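Local coordinates for p-47 protein (Clostridium botulinum E1 str. 'BoNT E Beluga', PDB 5WIX) that is of unknown function but has a tulip-domain fold resembling bactericidal/permeability-increasing protein, a resemblance that hints at binding of lipid or other hydrophobic ligands, at residues L316-V320 / S330-M334. Residues are numbered along the deposited sequence; the frame is centred on the assembly and turned at random.
Sequences LSGIV and SKLNM
Strand segments 316-320 and 330-334 run antiparallel, their axes 4.6 Å apart at closest approach and their N-to-C directions 157° apart. The register pairs Leu316 with Met334, Gly318 with Leu332 and Val320 with Ser330 as hydrogen-bonded pairs (CA-CA 5.2 to 5.6 Å); between them, Ser317-Asn333 and Ile319-Lys331 are non-hydrogen-bonded pairs, each with CA atoms 4.6 Å apart. Six backbone N-H...O hydrogen bonds follow. Leu316 N to Met334 O and Met334 N to Leu316 O measure 3.2 Å each, as do Val320 N to Ser330 O and Ser330 N to Val320 O; centrally, Gly318 N reaches Leu332 O at 3.0 Å and Leu332 N reaches Gly318 O at 2.6 Å. Gly318, nearly fully extended (phi/psi 179/-166), points both N and O at Leu332. CA-H...O contacts join Ser317 CA to Leu332 O (3.3 Å) and Ile319 CA to Ser330 O (3.4 Å).

Leu316, Val320, Ser330, Leu332 and Met334 share the face covered by helix 370-390. There Leu316 (chi1 p, chi2 p) brings CD1 to 3.8 Å from Met334 CB, and both side chains touch Phe387; Leu332 (chi1 m, chi2 t) leans diagonally to set CD1 3.7 Å from Val320 CG1. Ser330 OG hydrogen-bonds Ala376 O of the helix. The other face carries Ser317, Ile319, Lys331 and Asn333, with Ser317 CB 3.6 Å from Asn333 OD1 and Ser317 OG hydrogen-bonded to Asp301 OD1.

This hairpin belongs to a long antiparallel sheet wrapped against a helix, as in tulip domains: its largely apolar, buried face packs on the helix, while the opposite face, mixed but mostly polar, is more exposed.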
loop_
_atom_site.group_PDB
_atom_site.type_symbol
_atom_site.label_atom_id
_atom_site.label_comp_id
_atom_site.label_asym_id
_atom_site.label_seq_id
_atom_site.Cartn_x
_atom_site.Cartn_y
_atom_site.Cartn_z
ATOM N N LEU A 316 11.330 -24.954 12.048
ATOM C CA LEU A 316 10.502 -25.625 13.058
ATOM C C LEU A 316 11.184 -26.817 13.715
ATOM O O LEU A 316 12.117 -27.409 13.172
ATOM C CB LEU A 316 9.185 -26.099 12.444
ATOM C CG LEU A 316 9.260 -26.954 11.170
ATOM C CD1 LEU A 316 9.568 -28.427 11.467
ATOM C CD2 LEU A 316 7.972 -26.813 10.346
ATOM N N SER A 317 10.676 -27.196 14.879
ATOM C CA SER A 317 11.113 -28.431 15.514
ATOM C C SER A 317 10.037 -29.014 16.425
ATOM O O SER A 317 9.227 -28.293 17.006
ATOM C CB SER A 317 12.391 -28.202 16.303
ATOM O OG SER A 317 12.082 -27.672 17.578
ATOM N N GLY A 318 10.047 -30.334 16.544
ATOM C CA GLY A 318 9.058 -31.051 17.325
ATOM C C GLY A 318 9.310 -32.544 17.252
ATOM O O GLY A 318 10.377 -32.976 16.814
ATOM N N ILE A 319 8.327 -33.331 17.669
ATOM C CA ILE A 319 8.495 -34.775 17.760
ATOM C C ILE A 319 7.289 -35.531 17.231
ATOM O O ILE A 319 6.244 -34.940 16.956
ATOM C CB ILE A 319 8.737 -35.208 19.204
ATOM C CG1 ILE A 319 7.847 -34.394 20.147
ATOM C CG2 ILE A 319 10.207 -35.028 19.577
ATOM C CD1 ILE A 319 6.542 -35.051 20.470
ATOM N N VAL A 320 7.456 -36.841 17.087
ATOM C CA VAL A 320 6.345 -37.719 16.747
ATOM C C VAL A 320 6.419 -39.005 17.567
ATOM O O VAL A 320 7.386 -39.763 17.466
ATOM C CB VAL A 320 6.319 -38.050 15.243
ATOM C CG1 VAL A 320 7.703 -38.391 14.737
ATOM C CG2 VAL A 320 5.357 -39.184 14.982
ATOM N N SER A 330 10.521 -39.828 17.953
ATOM C CA SER A 330 11.537 -39.392 17.005
ATOM C C SER A 330 11.603 -37.863 16.987
ATOM O O SER A 330 10.595 -37.204 16.698
ATOM C CB SER A 330 11.217 -39.944 15.608
ATOM O OG SER A 330 12.374 -40.008 14.792
ATOM N N LYS A 331 12.770 -37.296 17.299
ATOM C CA LYS A 331 12.901 -35.836 17.298
ATOM C C LYS A 331 13.074 -35.308 15.862
ATOM O O LYS A 331 13.881 -35.823 15.078
ATOM C CB LYS A 331 14.045 -35.372 18.210
ATOM C CG LYS A 331 15.444 -35.788 17.798
ATOM C CD LYS A 331 16.457 -35.458 18.899
ATOM C CE LYS A 331 17.880 -35.888 18.526
ATOM N NZ LYS A 331 18.846 -35.711 19.656
ATOM N N LEU A 332 12.272 -34.296 15.532
ATOM C CA LEU A 332 12.160 -33.766 14.179
ATOM C C LEU A 332 12.663 -32.305 14.059
ATOM O O LEU A 332 12.149 -31.414 14.742
ATOM C CB LEU A 332 10.701 -33.846 13.723
ATOM C CG LEU A 332 9.997 -35.197 13.783
ATOM C CD1 LEU A 332 8.547 -35.097 13.305
ATOM C CD2 LEU A 332 10.763 -36.199 12.941
ATOM N N ASN A 333 13.653 -32.063 13.196
ATOM C CA ASN A 333 14.127 -30.697 12.914
ATOM C C ASN A 333 14.153 -30.381 11.417
ATOM O O ASN A 333 14.757 -31.119 10.639
ATOM C CB ASN A 333 15.531 -30.474 13.481
ATOM C CG ASN A 333 15.573 -30.508 15.000
ATOM O OD1 ASN A 333 15.707 -29.467 15.650
ATOM N ND2 ASN A 333 15.478 -31.713 15.577
ATOM N N MET A 334 13.520 -29.280 11.016
ATOM C CA MET A 334 13.585 -28.836 9.619
ATOM C C MET A 334 13.952 -27.358 9.451
ATOM O O MET A 334 13.528 -26.510 10.234
ATOM C CB MET A 334 12.252 -29.095 8.914
ATOM C CG MET A 334 12.290 -28.839 7.427
ATOM S SD MET A 334 10.853 -29.493 6.559
ATOM C CE MET A 334 9.641 -28.360 7.205
#